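Local coordinates for protein pullulanase (Bacillus acidopullulyticus, PDB 2WAN) that hydrolyses the alpha-1,6-glucosidic linkages of pullulan and probably also those at the branch points of starch-type polysaccharides, at residues K412-A417 / E526-I531; A520-P525 / I531-Q536; Q536-L541 / Y614-F619. All coordinates share one frame; numbering follows the deposited sequence.

How the contacts relate
The three contacts follow helix 529-543 from its first turn to near its last. Residues 526-531, 531-536 and 536-541 succeed one another, with Ile531 shared by contacts 1 and 2 and Gln536 by contacts 2 and 3. The centres of contacts 1 and 2 lie about 8 Å apart, and that of contact 3 lies about 14 and 13 Å from them. Along the chain, contacts 1 and 2 interleave, and contact 3 follows, beginning at Gln536 where contact 2 ends. Helix 529-543 joins strands 485-488 and 547-552 of the eight-stranded parallel barrel. Its three partners, an incoming link, its own preceding loop and the turn between helix 597-614 and strand 618-621, thus pack one outer helix into the catalytic domain.

Contact 1: K412-A417 / E526-I531; sequences KATDPA and EGTARI
Thr414 reaches from the 412-417 link to the start of helix 529-543, where it meets Thr528 and Ile531. Thr414 CB lies 3.8 Å from Ile531 CG2. From there the side chain forks, and with chi1 at 72° OG1 sits between the backbone N and carbonyl carbon while the methyl lies beside the N. On one branch Thr414 OG1 passes 3.4 Å from Ile531 CG2, a van der Waals contact with no hydrogen bond; its polar partners are Leu411 O and Lys535 NZ, so the buried hydroxyl is hydrogen-bonded although it faces a methyl. The other branch ends at Thr528: CG2 of Thr414 comes to 3.6 Å from Thr528 CB and lies 3.9 Å from Thr528 CG2, the two threonine side chains crossing at about a right angle. Thr528 occupies the N-cap position of the helix but makes no capping bond with its side chain, which contributes packing here. It is delivered there by a type II' turn from Glu526 to Ala529, whose positive phi falls on Gly527. The link is tied further along the helix by Thr414 O to Thr532 OG1 and by a salt bridge from Asp415 OD1 to Lys535 NZ. Such packing is consistent with the multidomain build of pullulanases, in which the segment connecting an isoamylase-type N-terminal module to the (beta/alpha)8 catalytic barrel lies against the barrel's outer helices.

Contact 2: A520-P525 / I531-Q536; sequences AYATTP and ITELKQ
In the catalytic beta/alpha barrel, the loop that leads into helix 529-543 is tied back to the second turn of that helix through a two-pronged carboxylate bond, Glu533 to Thr523. Thr523 supplies one donor to each oxygen. Thr523 N gives its hydrogen to Glu533 OE1 over 2.8 Å at a nearly straight 162°, and Thr523 OG1 donates to Glu533 OE2 over 2.6 Å. Both acceptors use their syn lone pairs, which should hold the carboxylate against rotation. Glu533 reaches the loop because its chain runs extended beyond CG (chi2 167°), crossing the threonine side chain at about a right angle. A water also donates to Glu533 OE1 at 2.7 Å and to Tyr521 O at 2.9 Å, so OE1 of the buried carboxylate accepts from both the Thr523 backbone and the water. Ala522 closes in beside it, its CB lying 3.6 Å from Glu533 OE1. Lys456 NZ bonds to the carbonyls of Ala520 and Ala522, while the side chain of Tyr521 packs on Val440 and Arg441 of helix 440-444. Glu533 thus faces the loop preceding its own helix, while the adjacent Leu534 packs on Trp610 and Tyr614 of helix 597-614.

Contact 3: Q536-L541 / Y614-F619; sequences QLIQSL and YHVDGF
The carbonyl oxygen of His615 takes a hydrogen bond from His542 NE2, and CG2 of Ile538 rests against it at 3.9 Å. One residue earlier, Tyr614 O is straddled by the two arms of the same isoleucine: Ile538 CG2 lies 3.4 Å from Tyr614 O, and Ile538 CD1 reaches it at an equal 3.4 Å. No hydrogen bond joins the two segments; the contact is van der Waals, methyls against carbonyl oxygens and against two side chains. The torsions turn the fork so that CG1 stands beside the backbone N (chi1 -65°) with CG2 anti to that N, and chi2 of 160° carries CD1 outward. Ile538 CD1 comes to 3.9 Å from Tyr614 CB and sits at the edge of the tyrosine ring, near its plane. Ile538 CD1 also lies 3.7 Å from Val616 CG1 in one of the two conformers modelled for that valine. Here helix 529-543 of the (beta/alpha)8 barrel packs on the turn by which helix 597-614 passes into barrel strand 618-621. His615 is where the chain leaves the helix, with a positive phi of 64°. An alanine in place of Ile538 would lose both arms and is likely to open a gap between the helix and this turn, leaving Tyr614 CB and Val616 without this apolar neighbour. Beyond the turn, the carboxylate of Asp617 bonds to the backbone N of Val548 through OD2 and of Gln425 through OD1. The ring of His615 stacks with Trp419, and its ND1 is hydrogen-bonded to Asp422.

Contact 1: K412-A417 / E526-I531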
loop_
_atom_site.group_PDB
_atom_site.type_symbol
_atom_site.label_atom_id
_atom_site.label_comp_id
_atom_site.label_asym_id
_atom_site.label_seq_id
_atom_site.Cartn_x
_atom_site.Cartn_y
_atom_site.Cartn_z
ATOM N N LYS A 412 -7.004 -20.537 -21.855
ATOM C CA LYS A 412 -8.223 -20.450 -22.674
ATOM C C LYS A 412 -9.294 -21.440 -22.225
ATOM O O LYS A 412 -10.470 -21.087 -22.094
ATOM C CB LYS A 412 -7.898 -20.693 -24.157
ATOM C CG LYS A 412 -7.104 -19.591 -24.826
ATOM C CD LYS A 412 -7.614 -18.215 -24.462
ATOM C CE LYS A 412 -6.773 -17.622 -23.345
ATOM N NZ LYS A 412 -7.100 -16.199 -23.114
ATOM N N ALA A 413 -8.880 -22.683 -21.976
ATOM C CA ALA A 413 -9.778 -23.756 -21.581
ATOM C C ALA A 413 -10.418 -23.498 -20.223
ATOM O O ALA A 413 -11.444 -24.092 -19.903
ATOM C CB ALA A 413 -9.044 -25.091 -21.572
ATOM N N THR A 414 -9.804 -22.619 -19.424
ATOM C CA THR A 414 -10.388 -22.272 -18.104
ATOM C C THR A 414 -11.524 -21.257 -18.170
ATOM O O THR A 414 -12.224 -21.054 -17.171
ATOM C CB THR A 414 -9.324 -21.753 -17.093
ATOM O OG1 THR A 414 -8.892 -20.434 -17.461
ATOM C CG2 THR A 414 -8.104 -22.666 -17.092
ATOM N N ASP A 415 -11.698 -20.582 -19.312
ATOM C CA ASP A 415 -12.723 -19.548 -19.401
ATOM C C ASP A 415 -14.099 -20.182 -19.290
ATOM O O ASP A 415 -14.377 -21.197 -19.952
ATOM C CB ASP A 415 -12.647 -18.809 -20.747
ATOM C CG ASP A 415 -11.429 -17.927 -20.894
ATOM O OD1 ASP A 415 -10.711 -17.639 -19.917
ATOM O OD2 ASP A 415 -11.186 -17.494 -22.046
ATOM N N PRO A 416 -14.989 -19.595 -18.460
ATOM C CA PRO A 416 -16.338 -20.130 -18.438
ATOM C C PRO A 416 -17.104 -19.751 -19.707
ATOM O O PRO A 416 -16.683 -18.855 -20.444
ATOM C CB PRO A 416 -16.968 -19.449 -17.214
ATOM C CG PRO A 416 -16.293 -18.098 -17.170
ATOM C CD PRO A 416 -14.832 -18.435 -17.552
ATOM N N ALA A 417 -18.207 -20.447 -19.973
ATOM C CA ALA A 417 -19.070 -20.122 -21.113
ATOM C C ALA A 417 -19.552 -18.681 -20.987
ATOM O O ALA A 417 -19.870 -18.217 -19.879
ATOM C CB ALA A 417 -20.258 -21.099 -21.185
ATOM N N GLU A 526 -7.840 -28.883 -6.709
ATOM C CA GLU A 526 -7.232 -29.560 -7.845
ATOM C C GLU A 526 -7.333 -28.734 -9.112
ATOM O O GLU A 526 -8.426 -28.265 -9.481
ATOM C CB GLU A 526 -7.920 -30.912 -8.094
ATOM C CG GLU A 526 -7.740 -31.964 -6.975
ATOM C CD GLU A 526 -6.297 -32.467 -6.854
ATOM O OE1 GLU A 526 -5.498 -32.232 -7.777
ATOM O OE2 GLU A 526 -5.963 -33.080 -5.828
ATOM N N GLY A 527 -6.202 -28.619 -9.801
ATOM C CA GLY A 527 -6.184 -28.100 -11.174
ATOM C C GLY A 527 -6.709 -26.686 -11.313
ATOM O O GLY A 527 -6.441 -25.824 -10.478
ATOM N N THR A 528 -7.513 -26.477 -12.356
ATOM C CA THR A 528 -7.918 -25.134 -12.748
ATOM C C THR A 528 -9.324 -24.727 -12.312
ATOM O O THR A 528 -9.793 -23.673 -12.734
ATOM C CB THR A 528 -7.794 -24.933 -14.270
ATOM O OG1 THR A 528 -8.664 -25.863 -14.942
ATOM C CG2 THR A 528 -6.365 -25.149 -14.718
ATOM N N ALA A 529 -10.008 -25.532 -11.500
ATOM C CA ALA A 529 -11.344 -25.134 -11.010
ATOM C C ALA A 529 -11.289 -23.778 -10.313
ATOM O O ALA A 529 -12.212 -22.974 -10.441
ATOM C CB ALA A 529 -11.938 -26.173 -10.075
ATOM N N ARG A 530 -10.212 -23.524 -9.575
ATOM C CA ARG A 530 -10.079 -22.236 -8.867
ATOM C C ARG A 530 -10.065 -21.042 -9.834
ATOM O O ARG A 530 -10.556 -19.960 -9.492
ATOM C CB ARG A 530 -8.832 -22.224 -8.007
ATOM C CG ARG A 530 -7.538 -22.399 -8.807
ATOM C CD ARG A 530 -6.365 -22.426 -7.849
ATOM N NE ARG A 530 -6.217 -23.687 -7.099
ATOM C CZ ARG A 530 -5.552 -23.797 -5.952
ATOM N NH1 ARG A 530 -5.029 -22.722 -5.340
ATOM N NH2 ARG A 530 -5.413 -24.992 -5.403
ATOM N N ILE A 531 -9.511 -21.256 -11.032
ATOM C CA ILE A 531 -9.437 -20.202 -12.053
ATOM C C ILE A 531 -10.831 -19.949 -12.622
ATOM O O ILE A 531 -11.314 -18.810 -12.607
ATOM C CB ILE A 531 -8.433 -20.557 -13.166
ATOM C CG1 ILE A 531 -7.030 -20.752 -12.568
ATOM C CG2 ILE A 531 -8.423 -19.456 -14.259
ATOM C CD1 ILE A 531 -5.920 -21.046 -13.621
#

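Contact 2: A520-P525 / I531-Q536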
loop_
_atom_site.group_PDB
_atom_site.type_symbol
_atom_site.label_atom_id
_atom_site.label_comp_id
_atom_site.label_asym_id
_atom_site.label_seq_id
_atom_site.Cartn_x
_atom_site.Cartn_y
_atom_site.Cartn_z
ATOM N N ALA A 520 -8.806 -22.484 -1.263
ATOM C CA ALA A 520 -9.808 -22.759 -0.216
ATOM C C ALA A 520 -11.210 -22.286 -0.629
ATOM O O ALA A 520 -12.204 -22.854 -0.190
ATOM C CB ALA A 520 -9.397 -22.114 1.135
ATOM N N TYR A 521 -11.279 -21.278 -1.502
ATOM C CA TYR A 521 -12.575 -20.741 -1.949
ATOM C C TYR A 521 -13.109 -21.410 -3.222
ATOM O O TYR A 521 -14.196 -21.065 -3.683
ATOM C CB TYR A 521 -12.478 -19.204 -2.137
ATOM C CG TYR A 521 -11.892 -18.460 -0.954
ATOM C CD1 TYR A 521 -12.216 -18.834 0.358
ATOM C CD2 TYR A 521 -11.025 -17.373 -1.139
ATOM C CE1 TYR A 521 -11.666 -18.161 1.470
ATOM C CE2 TYR A 521 -10.463 -16.685 -0.024
ATOM C CZ TYR A 521 -10.810 -17.097 1.272
ATOM O OH TYR A 521 -10.286 -16.447 2.363
ATOM N N ALA A 522 -12.345 -22.362 -3.782
ATOM C CA ALA A 522 -12.803 -23.161 -4.925
ATOM C C ALA A 522 -13.490 -24.425 -4.431
ATOM O O ALA A 522 -13.235 -24.857 -3.297
ATOM C CB ALA A 522 -11.616 -23.533 -5.812
ATOM N N THR A 523 -14.325 -25.038 -5.283
ATOM C CA THR A 523 -14.976 -26.296 -4.914
ATOM C C THR A 523 -13.961 -27.448 -4.769
ATOM O O THR A 523 -14.221 -28.451 -4.089
ATOM C CB THR A 523 -16.114 -26.700 -5.882
ATOM O OG1 THR A 523 -15.594 -26.897 -7.203
ATOM C CG2 THR A 523 -17.208 -25.633 -5.904
ATOM N N THR A 524 -12.811 -27.281 -5.409
ATOM C CA THR A 524 -11.679 -28.193 -5.241
ATOM C C THR A 524 -10.370 -27.428 -5.472
ATOM O O THR A 524 -10.316 -26.520 -6.309
ATOM C CB THR A 524 -11.745 -29.399 -6.227
ATOM O OG1 THR A 524 -10.611 -30.251 -6.009
ATOM C CG2 THR A 524 -11.699 -28.926 -7.677
ATOM N N PRO A 525 -9.311 -27.796 -4.736
ATOM C CA PRO A 525 -8.009 -27.172 -5.001
ATOM C C PRO A 525 -7.274 -27.811 -6.169
ATOM O O PRO A 525 -6.218 -27.334 -6.573
ATOM C CB PRO A 525 -7.247 -27.417 -3.693
ATOM C CG PRO A 525 -7.788 -28.670 -3.184
ATOM C CD PRO A 525 -9.260 -28.654 -3.536
ATOM N N ILE A 531 -9.511 -21.256 -11.032
ATOM C CA ILE A 531 -9.437 -20.202 -12.053
ATOM C C ILE A 531 -10.831 -19.949 -12.622
ATOM O O ILE A 531 -11.314 -18.810 -12.607
ATOM C CB ILE A 531 -8.433 -20.557 -13.166
ATOM C CG1 ILE A 531 -7.030 -20.752 -12.568
ATOM C CG2 ILE A 531 -8.423 -19.456 -14.259
ATOM C CD1 ILE A 531 -5.920 -21.046 -13.621
ATOM N N THR A 532 -11.485 -21.020 -13.095
ATOM C CA THR A 532 -12.811 -20.902 -13.687
ATOM C C THR A 532 -13.829 -20.314 -12.706
ATOM O O THR A 532 -14.631 -19.453 -13.078
ATOM C CB THR A 532 -13.291 -22.273 -14.180
ATOM O OG1 THR A 532 -12.341 -22.743 -15.151
ATOM C CG2 THR A 532 -14.686 -22.159 -14.822
ATOM N N GLU A 533 -13.770 -20.762 -11.450
ATOM C CA GLU A 533 -14.770 -20.338 -10.474
ATOM C C GLU A 533 -14.634 -18.886 -10.073
ATOM O O GLU A 533 -15.640 -18.222 -9.889
ATOM C CB GLU A 533 -14.808 -21.268 -9.251
ATOM C CG GLU A 533 -15.350 -22.672 -9.670
ATOM C CD GLU A 533 -15.152 -23.754 -8.628
ATOM O OE1 GLU A 533 -14.804 -23.430 -7.478
ATOM O OE2 GLU A 533 -15.345 -24.957 -8.961
ATOM N N LEU A 534 -13.403 -18.389 -9.970
ATOM C CA LEU A 534 -13.215 -16.967 -9.684
ATOM C C LEU A 534 -13.647 -16.130 -10.878
ATOM O O LEU A 534 -14.280 -15.081 -10.713
ATOM C CB LEU A 534 -11.772 -16.671 -9.260
ATOM C CG LEU A 534 -11.410 -15.192 -8.975
ATOM C CD1 LEU A 534 -12.372 -14.509 -7.966
ATOM C CD2 LEU A 534 -9.966 -15.043 -8.515
ATOM N N LYS A 535 -13.333 -16.603 -12.082
ATOM C CA LYS A 535 -13.849 -15.910 -13.270
ATOM C C LYS A 535 -15.373 -15.881 -13.258
ATOM O O LYS A 535 -15.960 -14.878 -13.652
ATOM C CB LYS A 535 -13.331 -16.546 -14.578
ATOM C CG LYS A 535 -11.855 -16.327 -14.820
ATOM C CD LYS A 535 -11.373 -17.078 -16.084
ATOM C CE LYS A 535 -9.902 -16.748 -16.339
ATOM N NZ LYS A 535 -9.322 -17.636 -17.405
ATOM N N GLN A 536 -16.019 -16.976 -12.817
ATOM C CA GLN A 536 -17.484 -17.010 -12.764
ATOM C C GLN A 536 -18.020 -16.012 -11.753
ATOM O O GLN A 536 -19.040 -15.386 -12.004
ATOM C CB GLN A 536 -17.996 -18.425 -12.464
ATOM C CG GLN A 536 -17.771 -19.360 -13.647
ATOM C CD GLN A 536 -18.128 -20.803 -13.327
ATOM O OE1 GLN A 536 -17.417 -21.489 -12.597
ATOM N NE2 GLN A 536 -19.223 -21.271 -13.896
HETATM O O HOH W 1 -16.012 -21.576 -5.868
#

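Contact 3: Q536-L541 / Y614-F619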
loop_
_atom_site.group_PDB
_atom_site.type_symbol
_atom_site.label_atom_id
_atom_site.label_comp_id
_atom_site.label_asym_id
_atom_site.label_seq_id
_atom_site.Cartn_x
_atom_site.Cartn_y
_atom_site.Cartn_z
ATOM N N GLN A 536 -16.019 -16.976 -12.817
ATOM C CA GLN A 536 -17.484 -17.010 -12.764
ATOM C C GLN A 536 -18.020 -16.012 -11.753
ATOM O O GLN A 536 -19.040 -15.386 -12.004
ATOM C CB GLN A 536 -17.996 -18.425 -12.464
ATOM C CG GLN A 536 -17.771 -19.360 -13.647
ATOM C CD GLN A 536 -18.128 -20.803 -13.327
ATOM O OE1 GLN A 536 -17.417 -21.489 -12.597
ATOM N NE2 GLN A 536 -19.223 -21.271 -13.896
ATOM N N LEU A 537 -17.328 -15.862 -10.621
ATOM C CA LEU A 537 -17.704 -14.811 -9.643
ATOM C C LEU A 537 -17.700 -13.421 -10.312
ATOM O O LEU A 537 -18.673 -12.653 -10.218
ATOM C CB LEU A 537 -16.767 -14.826 -8.429
ATOM C CG LEU A 537 -16.940 -13.749 -7.334
ATOM C CD1 LEU A 537 -16.313 -14.228 -6.021
ATOM C CD2 LEU A 537 -16.292 -12.403 -7.699
ATOM N N ILE A 538 -16.589 -13.109 -10.967
ATOM C CA ILE A 538 -16.409 -11.814 -11.639
ATOM C C ILE A 538 -17.445 -11.631 -12.755
ATOM O O ILE A 538 -18.075 -10.575 -12.857
ATOM C CB ILE A 538 -14.960 -11.695 -12.157
ATOM C CG1 ILE A 538 -13.998 -11.668 -10.966
ATOM C CG2 ILE A 538 -14.768 -10.452 -13.087
ATOM C CD1 ILE A 538 -12.551 -12.036 -11.349
ATOM N N GLN A 539 -17.633 -12.665 -13.563
ATOM C CA GLN A 539 -18.644 -12.640 -14.626
ATOM C C GLN A 539 -20.041 -12.332 -14.087
ATOM O O GLN A 539 -20.794 -11.513 -14.670
ATOM C CB GLN A 539 -18.630 -13.984 -15.367
ATOM C CG GLN A 539 -19.582 -14.102 -16.527
ATOM C CD GLN A 539 -19.457 -15.461 -17.204
ATOM O OE1 GLN A 539 -19.342 -16.508 -16.537
ATOM N NE2 GLN A 539 -19.502 -15.456 -18.523
ATOM N N SER A 540 -20.387 -12.987 -12.980
ATOM C CA SER A 540 -21.703 -12.848 -12.358
ATOM C C SER A 540 -21.951 -11.425 -11.883
ATOM O O SER A 540 -23.012 -10.861 -12.115
ATOM C CB SER A 540 -21.841 -13.792 -11.153
ATOM O OG SER A 540 -23.102 -13.620 -10.519
ATOM N N LEU A 541 -20.961 -10.874 -11.186
ATOM C CA LEU A 541 -21.065 -9.519 -10.646
ATOM C C LEU A 541 -21.168 -8.520 -11.807
ATOM O O LEU A 541 -22.027 -7.637 -11.770
ATOM C CB LEU A 541 -19.920 -9.193 -9.687
ATOM C CG LEU A 541 -20.024 -9.891 -8.301
ATOM C CD1 LEU A 541 -18.807 -9.632 -7.452
ATOM C CD2 LEU A 541 -21.308 -9.440 -7.548
ATOM N N TYR A 614 -8.388 -11.980 -15.682
ATOM C CA TYR A 614 -9.593 -12.096 -14.845
ATOM C C TYR A 614 -10.585 -10.937 -14.969
ATOM O O TYR A 614 -11.673 -11.034 -14.439
ATOM C CB TYR A 614 -9.232 -12.324 -13.363
ATOM C CG TYR A 614 -8.563 -13.668 -13.077
ATOM C CD1 TYR A 614 -9.304 -14.761 -12.579
ATOM C CD2 TYR A 614 -7.192 -13.846 -13.299
ATOM C CE1 TYR A 614 -8.685 -15.998 -12.325
ATOM C CE2 TYR A 614 -6.568 -15.072 -13.037
ATOM C CZ TYR A 614 -7.329 -16.134 -12.553
ATOM O OH TYR A 614 -6.710 -17.318 -12.273
ATOM N N HIS A 615 -10.232 -9.878 -15.691
ATOM C CA HIS A 615 -11.163 -8.754 -15.960
ATOM C C HIS A 615 -11.537 -8.030 -14.655
ATOM O O HIS A 615 -12.656 -7.545 -14.494
ATOM C CB HIS A 615 -12.440 -9.169 -16.722
ATOM C CG HIS A 615 -12.197 -9.906 -18.015
ATOM N ND1 HIS A 615 -13.229 -10.427 -18.765
ATOM C CD2 HIS A 615 -11.053 -10.249 -18.665
ATOM C CE1 HIS A 615 -12.739 -11.037 -19.834
ATOM N NE2 HIS A 615 -11.426 -10.947 -19.797
ATOM N N VAL A 616 -10.584 -7.984 -13.735
ATOM C CA VAL A 616 -10.832 -7.233 -12.504
ATOM C C VAL A 616 -10.758 -5.737 -12.792
ATOM O O VAL A 616 -10.104 -5.281 -13.750
ATOM C CB VAL A 616 -9.963 -7.677 -11.300
ATOM C CG1 VAL A 616 -10.310 -9.131 -10.892
ATOM C CG2 VAL A 616 -8.462 -7.491 -11.587
ATOM N N ASP A 617 -11.522 -4.981 -11.999
ATOM C CA ASP A 617 -11.797 -3.574 -12.301
ATOM C C ASP A 617 -10.974 -2.583 -11.467
ATOM O O ASP A 617 -11.054 -1.367 -11.679
ATOM C CB ASP A 617 -13.292 -3.322 -12.078
ATOM C CG ASP A 617 -14.159 -4.270 -12.875
ATOM O OD1 ASP A 617 -14.247 -4.100 -14.105
ATOM O OD2 ASP A 617 -14.772 -5.170 -12.257
ATOM N N GLY A 618 -10.186 -3.086 -10.527
ATOM C CA GLY A 618 -9.413 -2.203 -9.674
ATOM C C GLY A 618 -8.731 -2.945 -8.549
ATOM O O GLY A 618 -8.887 -4.161 -8.432
ATOM N N PHE A 619 -7.966 -2.212 -7.733
ATOM C CA PHE A 619 -7.171 -2.811 -6.665
ATOM C C PHE A 619 -7.164 -1.944 -5.434
ATOM O O PHE A 619 -7.064 -0.698 -5.520
ATOM C CB PHE A 619 -5.706 -3.052 -7.085
ATOM C CG PHE A 619 -5.554 -4.038 -8.226
ATOM C CD1 PHE A 619 -5.612 -5.421 -7.998
ATOM C CD2 PHE A 619 -5.384 -3.586 -9.532
ATOM C CE1 PHE A 619 -5.475 -6.329 -9.066
ATOM C CE2 PHE A 619 -5.239 -4.497 -10.593
ATOM C CZ PHE A 619 -5.292 -5.847 -10.365
#